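Local coordinates for protein sphingomyelinase-c (Listeria ivanovii, PDB 1ZWX) that belongs to the endonuclease/exonuclease/phosphatase family and has the DNase I-like fold of two packed beta-sheets flanked by helices, at residues A[133-138]-A[176-181]; A[74-79]-A[84-89]; A[235-240]-A[283-288]. All coordinates share one frame; numbering follows the deposited sequence. Where two conformers were deposited one is given.

Contact 1: residues A[133-138]-A[176-181]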
loop_
_atom_site.group_PDB
_atom_site.type_symbol
_atom_site.label_atom_id
_atom_site.label_comp_id
_atom_site.label_asym_id
_atom_site.label_seq_id
_atom_site.Cartn_x
_atom_site.Cartn_y
_atom_site.Cartn_z
ATOM N N PHE A 133 4.497 -6.090 6.756
ATOM C CA PHE A 133 3.153 -5.563 6.829
ATOM C C PHE A 133 2.900 -4.968 8.214
ATOM O O PHE A 133 3.584 -5.321 9.175
ATOM C CB PHE A 133 2.082 -6.637 6.475
ATOM C CG PHE A 133 2.147 -7.881 7.316
ATOM C CD1 PHE A 133 2.927 -8.970 6.909
ATOM C CD2 PHE A 133 1.342 -8.019 8.466
ATOM C CE1 PHE A 133 2.971 -10.157 7.684
ATOM C CE2 PHE A 133 1.361 -9.188 9.216
ATOM C CZ PHE A 133 2.194 -10.257 8.833
ATOM N N ALA A 134 1.947 -4.042 8.261
ATOM C CA ALA A 134 1.457 -3.436 9.509
ATOM C C ALA A 134 0.047 -3.964 9.759
ATOM O O ALA A 134 -0.758 -4.073 8.835
ATOM C CB ALA A 134 1.402 -1.896 9.363
ATOM N N TYR A 135 -0.245 -4.261 11.025
ATOM C CA TYR A 135 -1.582 -4.710 11.394
ATOM C C TYR A 135 -2.124 -3.648 12.352
ATOM O O TYR A 135 -1.416 -3.247 13.259
ATOM C CB TYR A 135 -1.479 -6.037 12.150
ATOM C CG TYR A 135 -2.737 -6.382 12.925
ATOM C CD1 TYR A 135 -3.868 -6.901 12.262
ATOM C CD2 TYR A 135 -2.819 -6.135 14.311
ATOM C CE1 TYR A 135 -5.068 -7.211 12.992
ATOM C CE2 TYR A 135 -3.999 -6.419 15.027
ATOM C CZ TYR A 135 -5.099 -6.971 14.363
ATOM O OH TYR A 135 -6.264 -7.257 15.062
ATOM N N VAL A 136 -3.354 -3.229 12.127
ATOM C CA VAL A 136 -4.072 -2.446 13.138
ATOM C C VAL A 136 -5.444 -3.050 13.451
ATOM O O VAL A 136 -6.107 -3.584 12.566
ATOM C CB VAL A 136 -4.219 -0.934 12.754
ATOM C CG1 VAL A 136 -2.868 -0.285 12.527
ATOM C CG2 VAL A 136 -5.130 -0.698 11.560
ATOM N N LYS A 137 -5.863 -2.921 14.707
ATOM C CA LYS A 137 -7.276 -3.065 15.077
ATOM C C LYS A 137 -7.812 -1.653 15.461
ATOM O O LYS A 137 -7.252 -1.027 16.307
ATOM C CB LYS A 137 -7.440 -4.030 16.249
ATOM C CG LYS A 137 -8.970 -4.241 16.625
ATOM C CD LYS A 137 -9.120 -5.044 17.933
ATOM C CE LYS A 137 -10.619 -5.389 18.257
ATOM N NZ LYS A 137 -10.629 -6.150 19.571
ATOM N N ILE A 138 -8.811 -1.150 14.744
ATOM C CA ILE A 138 -9.411 0.138 15.063
ATOM C C ILE A 138 -10.816 -0.117 15.615
ATOM O O ILE A 138 -11.431 -1.150 15.319
ATOM C CB ILE A 138 -9.512 1.116 13.834
ATOM C CG1 ILE A 138 -10.394 0.567 12.730
ATOM C CG2 ILE A 138 -8.089 1.457 13.230
ATOM C CD1 ILE A 138 -11.418 1.573 12.237
ATOM N N GLN A 176 -1.007 -14.769 6.111
ATOM C CA GLN A 176 -2.023 -15.737 6.569
ATOM C C GLN A 176 -1.650 -16.417 7.856
ATOM O O GLN A 176 -2.523 -16.680 8.667
ATOM C CB GLN A 176 -2.373 -16.751 5.488
ATOM C CG GLN A 176 -3.675 -16.453 4.740
ATOM C CD GLN A 176 -4.914 -16.296 5.653
ATOM O OE1 GLN A 176 -5.077 -17.006 6.639
ATOM N NE2 GLN A 176 -5.780 -15.345 5.305
ATOM N N THR A 177 -0.374 -16.726 8.070
ATOM C CA THR A 177 0.071 -17.329 9.322
ATOM C C THR A 177 -0.196 -16.398 10.503
ATOM O O THR A 177 -0.596 -16.831 11.608
ATOM C CB THR A 177 1.576 -17.682 9.251
ATOM O OG1 THR A 177 1.756 -18.726 8.295
ATOM C CG2 THR A 177 2.155 -18.125 10.575
ATOM N N PHE A 178 0.032 -15.111 10.261
ATOM C CA PHE A 178 -0.172 -14.113 11.311
ATOM C C PHE A 178 -1.661 -14.052 11.650
ATOM O O PHE A 178 -2.005 -14.118 12.821
ATOM C CB PHE A 178 0.413 -12.747 10.875
ATOM C CG PHE A 178 -0.075 -11.589 11.695
ATOM C CD1 PHE A 178 0.567 -11.248 12.875
ATOM C CD2 PHE A 178 -1.180 -10.846 11.282
ATOM C CE1 PHE A 178 0.110 -10.185 13.650
ATOM C CE2 PHE A 178 -1.649 -9.772 12.051
ATOM C CZ PHE A 178 -0.999 -9.457 13.239
ATOM N N ILE A 179 -2.520 -13.950 10.634
ATOM C CA ILE A 179 -3.973 -13.921 10.781
ATOM C C ILE A 179 -4.499 -15.162 11.535
ATOM O O ILE A 179 -5.355 -15.046 12.434
ATOM C CB ILE A 179 -4.703 -13.799 9.421
ATOM C CG1 ILE A 179 -4.391 -12.466 8.731
ATOM C CG2 ILE A 179 -6.223 -13.976 9.586
ATOM C CD1 ILE A 179 -5.049 -12.259 7.395
ATOM N N ALA A 180 -3.981 -16.340 11.174
ATOM C CA ALA A 180 -4.367 -17.585 11.855
ATOM C C ALA A 180 -3.989 -17.568 13.334
ATOM O O ALA A 180 -4.794 -17.940 14.201
ATOM C CB ALA A 180 -3.739 -18.815 11.142
ATOM N N LYS A 181 -2.771 -17.125 13.619
ATOM C CA LYS A 181 -2.245 -17.079 14.971
ATOM C C LYS A 181 -2.997 -16.071 15.843
ATOM O O LYS A 181 -3.195 -16.301 17.026
ATOM C CB LYS A 181 -0.755 -16.740 14.935
ATOM C CG LYS A 181 -0.071 -16.828 16.275
ATOM C CD LYS A 181 1.435 -16.991 16.131
#
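Y135, whose ring receives F178 from the helix, has its own polar end fixed by a hydrogen bond between its hydroxyl OH and ND1 of H146 on the adjoining strand 143-151. This is helix-on-sheet packing in a DNase I-like sandwich: helix 161-182 lies on the outer side of the sheet that contains strand 132-140, and F178 reaches down between F133 and Y135, two strand residues apart, to form an aromatic cluster. The F178 ring is used in two ways. One of its faces takes the edge of F133 in an edge-to-face pair, with centroids 5.3 Å apart and planes at 66°; F133 CE2 sits toward the rim of that face, 3.7 Å from F178 CD2. The far edge of the same ring is turned toward Y135 in an offset edge-to-face pair, the planes at 63°. With CG anti to the backbone N (chi1 164°), the F178 ring is carried out from the helix to the strand, where it meets both rings. All three side chains are buried. F133 also meets the H117 ring nearly parallel, which extends the cluster to strand 111-118. The tightest approach is at the tip of F178, where CZ lies 3.5 Å from CG of Y135.

Contact 2: residues A[74-79]-A[84-89]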
loop_
_atom_site.group_PDB
_atom_site.type_symbol
_atom_site.label_atom_id
_atom_site.label_comp_id
_atom_site.label_asym_id
_atom_site.label_seq_id
_atom_site.Cartn_x
_atom_site.Cartn_y
_atom_site.Cartn_z
ATOM N N HIS A 74 -4.750 9.024 14.227
ATOM C CA HIS A 74 -4.275 7.796 14.825
ATOM C C HIS A 74 -3.509 7.073 13.719
ATOM O O HIS A 74 -4.093 6.817 12.660
ATOM C CB HIS A 74 -5.443 6.946 15.314
ATOM C CG HIS A 74 -6.418 7.731 16.145
ATOM N ND1 HIS A 74 -6.160 8.084 17.457
ATOM C CD2 HIS A 74 -7.600 8.307 15.821
ATOM C CE1 HIS A 74 -7.180 8.791 17.924
ATOM N NE2 HIS A 74 -8.061 8.948 16.950
ATOM N N GLN A 75 -2.228 6.825 13.995
ATOM C CA GLN A 75 -1.245 6.431 12.980
ATOM C C GLN A 75 -0.304 5.375 13.509
ATOM O O GLN A 75 0.031 5.335 14.708
ATOM C CB GLN A 75 -0.385 7.637 12.530
ATOM C CG GLN A 75 -1.187 8.827 12.030
ATOM C CD GLN A 75 -0.362 9.859 11.264
ATOM O OE1 GLN A 75 0.866 9.828 11.305
ATOM N NE2 GLN A 75 -1.043 10.775 10.567
ATOM N N THR A 76 0.162 4.523 12.595
ATOM C CA THR A 76 1.281 3.666 12.925
ATOM C C THR A 76 2.574 4.386 12.487
ATOM O O THR A 76 2.509 5.296 11.656
ATOM C CB THR A 76 1.209 2.304 12.133
ATOM O OG1 THR A 76 1.480 2.573 10.759
ATOM C CG2 THR A 76 -0.184 1.625 12.263
ATOM N N PRO A 77 3.736 3.966 13.025
ATOM C CA PRO A 77 5.027 4.346 12.418
ATOM C C PRO A 77 5.121 3.714 11.006
ATOM O O PRO A 77 4.276 2.875 10.638
ATOM C CB PRO A 77 6.056 3.710 13.337
ATOM C CG PRO A 77 5.351 3.336 14.563
ATOM C CD PRO A 77 3.905 3.130 14.217
ATOM N N VAL A 78 6.140 4.083 10.237
ATOM C CA VAL A 78 6.464 3.311 9.018
ATOM C C VAL A 78 7.147 2.033 9.517
ATOM O O VAL A 78 8.030 2.071 10.399
ATOM C CB VAL A 78 7.360 4.108 8.020
ATOM C CG1 VAL A 78 7.808 3.203 6.863
ATOM C CG2 VAL A 78 6.617 5.344 7.478
ATOM N N ILE A 79 6.717 0.879 8.984
ATOM C CA ILE A 79 7.290 -0.402 9.425
ATOM C C ILE A 79 8.792 -0.464 9.143
ATOM O O ILE A 79 9.248 0.149 8.195
ATOM C CB ILE A 79 6.597 -1.609 8.742
ATOM C CG1 ILE A 79 6.806 -1.589 7.203
ATOM C CG2 ILE A 79 5.113 -1.675 9.115
ATOM C CD1 ILE A 79 6.487 -2.970 6.509
ATOM N N HIS A 84 10.094 1.000 18.217
ATOM C CA HIS A 84 9.332 2.121 18.781
ATOM C C HIS A 84 7.980 2.391 18.133
ATOM O O HIS A 84 7.868 2.542 16.930
ATOM C CB HIS A 84 10.211 3.397 18.801
ATOM C CG HIS A 84 9.549 4.581 19.442
ATOM N ND1 HIS A 84 8.758 5.466 18.736
ATOM C CD2 HIS A 84 9.573 5.033 20.717
ATOM C CE1 HIS A 84 8.306 6.399 19.555
ATOM N NE2 HIS A 84 8.789 6.161 20.762
ATOM N N GLY A 85 6.959 2.483 18.972
ATOM C CA GLY A 85 5.641 2.915 18.543
ATOM C C GLY A 85 4.749 1.770 18.105
ATOM O O GLY A 85 3.679 2.015 17.554
ATOM N N TRP A 86 5.198 0.532 18.341
ATOM C CA TRP A 86 4.423 -0.664 17.990
ATOM C C TRP A 86 4.074 -1.436 19.251
ATOM O O TRP A 86 4.867 -1.471 20.181
ATOM C CB TRP A 86 5.235 -1.591 17.069
ATOM C CG TRP A 86 5.561 -0.984 15.737
ATOM C CD1 TRP A 86 6.776 -0.454 15.357
ATOM C CD2 TRP A 86 4.687 -0.834 14.614
ATOM N NE1 TRP A 86 6.693 0.012 14.072
ATOM C CE2 TRP A 86 5.426 -0.187 13.595
ATOM C CE3 TRP A 86 3.340 -1.155 14.371
ATOM C CZ2 TRP A 86 4.879 0.100 12.330
ATOM C CZ3 TRP A 86 2.791 -0.863 13.121
ATOM C CH2 TRP A 86 3.563 -0.235 12.112
ATOM N N ASP A 87 2.907 -2.070 19.279
ATOM C CA ASP A 87 2.557 -2.937 20.397
ATOM C C ASP A 87 3.414 -4.174 20.329
ATOM O O ASP A 87 3.843 -4.676 21.353
ATOM C CB ASP A 87 1.053 -3.274 20.399
ATOM C CG ASP A 87 0.197 -2.040 20.671
ATOM O OD1 ASP A 87 0.500 -1.311 21.628
ATOM O OD2 ASP A 87 -0.734 -1.738 19.919
ATOM N N LYS A 88 3.688 -4.645 19.109
ATOM C CA LYS A 88 4.544 -5.811 18.903
ATOM C C LYS A 88 5.314 -5.685 17.587
ATOM O O LYS A 88 4.815 -5.095 16.626
ATOM C CB LYS A 88 3.709 -7.098 18.880
ATOM C CG LYS A 88 4.572 -8.378 18.970
ATOM C CD LYS A 88 3.752 -9.658 18.788
ATOM N N THR A 89 6.514 -6.254 17.571
ATOM C CA THR A 89 7.340 -6.390 16.365
ATOM C C THR A 89 7.753 -7.846 16.153
ATOM O O THR A 89 8.336 -8.465 17.053
ATOM C CB THR A 89 8.651 -5.558 16.478
ATOM O OG1 THR A 89 8.320 -4.179 16.451
ATOM C CG2 THR A 89 9.634 -5.878 15.320
HETATM O O HOH W 1 8.937 1.023 12.604
#
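P77 lies against one face of the W86 indole, and this pair carries the contact. P77 CD stands over the six-membered ring of W86 in a CH-pi interaction, 3.8 Å from the centroid and 15° off the ring normal, while P77 CG is 3.6 Å from W86 NE1. The benzo end of the indole is hemmed in further: CH2 meets T76 CB at 3.5 Å and I79 CG2 at 3.7 Å, both approaching obliquely. At the pyrrole edge, in the ring plane, one water accepts from NE1 (2.9 Å from W86 NE1 to the water oxygen) and lies within hydrogen-bonding distance of V78 O, to which it probably donates. The indole N-H thus has a water as its partner, one that probably bridges W86 to the backbone at V78, and with the proline over its face the ring is steadied there and at its edge.

The next shell sets up these groups. T76 OG1 donates to P77 O across 2.8 Å and is also hydrogen-bonded to the backbone N of V105, which fixes the T76 side chain and the backbone at P77. In the second segment the G85 backbone, with positive phi (91°), passes the CG/CD edge of the proline, G85 O 3.5 Å from P77 CD. Farther out, D87 is anchored to K114 N. The contact ties strand 74-75, at the margin of one sheet of the sandwich, to strand 88-90 at the margin of the other; T76, I79 and W86 also rest on strand 132-140.

Contact 3: residues A[235-240]-A[283-288]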
loop_
_atom_site.group_PDB
_atom_site.type_symbol
_atom_site.label_atom_id
_atom_site.label_comp_id
_atom_site.label_asym_id
_atom_site.label_seq_id
_atom_site.Cartn_x
_atom_site.Cartn_y
_atom_site.Cartn_z
ATOM N N LEU A 235 5.942 7.748 -15.076
ATOM C CA LEU A 235 6.375 6.511 -15.742
ATOM C C LEU A 235 6.750 6.730 -17.221
ATOM O O LEU A 235 7.522 5.953 -17.791
ATOM C CB LEU A 235 5.308 5.421 -15.637
ATOM C CG LEU A 235 5.046 4.875 -14.235
ATOM C CD1 LEU A 235 3.943 3.831 -14.276
ATOM C CD2 LEU A 235 6.332 4.293 -13.642
ATOM N N LYS A 236 6.177 7.754 -17.842
ATOM C CA LYS A 236 6.528 8.119 -19.207
ATOM C C LYS A 236 8.006 8.467 -19.301
ATOM O O LYS A 236 8.654 8.207 -20.313
ATOM C CB LYS A 236 5.664 9.282 -19.685
ATOM C CG LYS A 236 4.257 8.824 -20.011
ATOM C CD LYS A 236 3.357 9.972 -20.410
ATOM C CE LYS A 236 2.047 9.434 -20.905
ATOM N NZ LYS A 236 1.034 10.499 -20.987
ATOM N N GLU A 237 8.521 9.050 -18.226
ATOM C CA GLU A 237 9.935 9.331 -18.076
ATOM C C GLU A 237 10.746 8.040 -17.824
ATOM O O GLU A 237 11.673 7.738 -18.576
ATOM C CB GLU A 237 10.135 10.380 -16.959
ATOM C CG GLU A 237 11.554 10.973 -16.801
ATOM C CD GLU A 237 12.193 11.489 -18.116
ATOM O OE1 GLU A 237 13.437 11.498 -18.207
ATOM O OE2 GLU A 237 11.471 11.873 -19.060
ATOM N N SER A 238 10.362 7.257 -16.821
ATOM C CA SER A 238 11.214 6.166 -16.344
ATOM C C SER A 238 11.028 4.792 -16.987
ATOM O O SER A 238 12.008 4.048 -17.146
ATOM C CB SER A 238 11.100 6.050 -14.830
ATOM O OG SER A 238 9.747 5.840 -14.461
ATOM N N TYR A 239 9.782 4.430 -17.309
ATOM C CA TYR A 239 9.483 3.148 -17.942
ATOM C C TYR A 239 8.490 3.277 -19.088
ATOM O O TYR A 239 7.480 2.572 -19.087
ATOM C CB TYR A 239 8.924 2.143 -16.919
ATOM C CG TYR A 239 9.878 1.858 -15.786
ATOM C CD1 TYR A 239 9.863 2.629 -14.648
ATOM C CD2 TYR A 239 10.814 0.822 -15.879
ATOM C CE1 TYR A 239 10.744 2.386 -13.599
ATOM C CE2 TYR A 239 11.697 0.575 -14.833
ATOM C CZ TYR A 239 11.643 1.358 -13.698
ATOM O OH TYR A 239 12.523 1.119 -12.664
ATOM N N PRO A 240 8.797 4.122 -20.102
ATOM C CA PRO A 240 7.785 4.453 -21.122
ATOM C C PRO A 240 7.342 3.237 -21.948
ATOM O O PRO A 240 6.221 3.203 -22.484
ATOM C CB PRO A 240 8.509 5.476 -22.017
ATOM C CG PRO A 240 9.963 5.184 -21.837
ATOM C CD PRO A 240 10.102 4.751 -20.397
ATOM N N TYR A 283 12.199 19.295 -15.276
ATOM C CA TYR A 283 11.282 18.182 -15.601
ATOM C C TYR A 283 9.960 18.499 -14.909
ATOM O O TYR A 283 9.948 18.899 -13.757
ATOM C CB TYR A 283 11.844 16.845 -15.066
ATOM C CG TYR A 283 13.182 16.504 -15.700
ATOM C CD1 TYR A 283 14.367 17.016 -15.188
ATOM C CD2 TYR A 283 13.236 15.704 -16.840
ATOM C CE1 TYR A 283 15.611 16.742 -15.825
ATOM C CE2 TYR A 283 14.464 15.413 -17.477
ATOM C CZ TYR A 283 15.635 15.935 -16.948
ATOM O OH TYR A 283 16.843 15.638 -17.547
ATOM N N THR A 284 8.876 18.325 -15.634
ATOM C CA THR A 284 7.556 18.752 -15.164
ATOM C C THR A 284 6.623 17.563 -15.194
ATOM O O THR A 284 6.554 16.844 -16.172
ATOM C CB THR A 284 7.016 19.894 -16.041
ATOM O OG1 THR A 284 7.928 20.985 -15.961
ATOM C CG2 THR A 284 5.623 20.388 -15.560
ATOM N N TYR A 285 5.898 17.366 -14.094
ATOM C CA TYR A 285 5.017 16.208 -13.988
ATOM C C TYR A 285 3.640 16.621 -13.460
ATOM O O TYR A 285 3.474 17.736 -12.956
ATOM C CB TYR A 285 5.622 15.182 -13.020
ATOM C CG TYR A 285 6.983 14.678 -13.442
ATOM C CD1 TYR A 285 8.149 15.174 -12.856
ATOM C CD2 TYR A 285 7.098 13.730 -14.460
ATOM C CE1 TYR A 285 9.423 14.697 -13.270
ATOM C CE2 TYR A 285 8.368 13.255 -14.881
ATOM C CZ TYR A 285 9.504 13.740 -14.269
ATOM O OH TYR A 285 10.736 13.253 -14.691
ATOM N N GLN A 286 2.685 15.699 -13.532
ATOM C CA GLN A 286 1.324 16.008 -13.106
ATOM C C GLN A 286 0.645 14.804 -12.425
ATOM O O GLN A 286 -0.594 14.641 -12.497
ATOM C CB GLN A 286 0.521 16.452 -14.326
ATOM C CG GLN A 286 0.528 15.433 -15.427
ATOM C CD GLN A 286 -0.317 15.847 -16.605
ATOM O OE1 GLN A 286 -0.744 15.007 -17.404
ATOM N NE2 GLN A 286 -0.567 17.146 -16.722
ATOM N N ASP A 287 1.456 13.979 -11.762
ATOM C CA ASP A 287 0.951 12.852 -10.992
ATOM C C ASP A 287 1.470 12.885 -9.589
ATOM O O ASP A 287 2.536 13.458 -9.325
ATOM C CB ASP A 287 1.200 11.518 -11.703
ATOM C CG ASP A 287 0.358 11.372 -12.974
ATOM O OD1 ASP A 287 0.856 11.720 -14.082
ATOM O OD2 ASP A 287 -0.817 10.905 -12.888
ATOM N N PHE A 288 0.686 12.311 -8.665
ATOM C CA PHE A 288 1.027 12.265 -7.244
ATOM C C PHE A 288 2.103 11.223 -6.973
ATOM O O PHE A 288 2.856 11.331 -5.996
ATOM C CB PHE A 288 -0.210 11.866 -6.410
ATOM C CG PHE A 288 -1.332 12.899 -6.441
ATOM C CD1 PHE A 288 -2.456 12.695 -7.215
ATOM C CD2 PHE A 288 -1.238 14.065 -5.696
ATOM C CE1 PHE A 288 -3.497 13.656 -7.260
ATOM C CE2 PHE A 288 -2.274 15.034 -5.742
ATOM C CZ PHE A 288 -3.383 14.819 -6.505
#
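E237, in the last turn of the short helix 233-238, lays the aliphatic part of its side chain against the hydroxyl end of Y285, on strand 281-285, the second strand of the antiparallel hairpin 274-278/281-285 in this DNase I-like fold. The meeting is lopsided. Its packed side is the Y285 end: E237 CG comes within 3.2 Å of Y285 OH, and E237 CB lies at the ring edge, in its plane, 4.0 Å from Y285 CE2. The two side chains cross at about a right angle. E237 reaches the strand because CG stands anti to the backbone N (chi1 -171°); a bend at chi2 (50°) then swings the carboxylate away from Y285 and along toward Y283.

Y285 itself is well buried. Its ring meets those of W274 and W29, and S233 and M234 at the start of the helix touch it as well. Its hydroxyl is hydrogen-bonded to O1 of a bound glycerol, probably left from the crystallisation liquor. A polar tie joins the two elements as well: S233 OG bonds both to Q286 N and to D287 OD1, so the connection after the strand is tied to the first residue of the helix.

The other side is looser. E237 is exposed and its carboxylate merely skirts the Y283 ring, the two planes 57° apart; Y283, partly exposed, also packs on V276 and S278 of the partner strand. Around E237 and the end of its helix, crystal neighbours make contact. Where the acid meets the aromatic, E237 OE1 stays 4.1 Å from Y283 CE2.

Overall arrangement
Contacts 1 and 2 work on the same sheet. Strand 132-140 presents F133 and Y135 to the helix in contact 1, while A134 and V136, on its other face, meet segment 74-79 and W86 of contact 2; V136 CG1 comes within 3.3 Å of T76 CG2. Contact 1 is the fully buried one, made across the interface by three aromatic side chains. Contact 2, partly buried, mixes proline-on-indole packing with a probable water bridge. Contact 3 sits apart, on the opposite side of the chain's centre with its centre about 35 Å from that of contact 1, and joins a helix end to a surface hairpin through an exposed acid, a buried tyrosine and a partly exposed one.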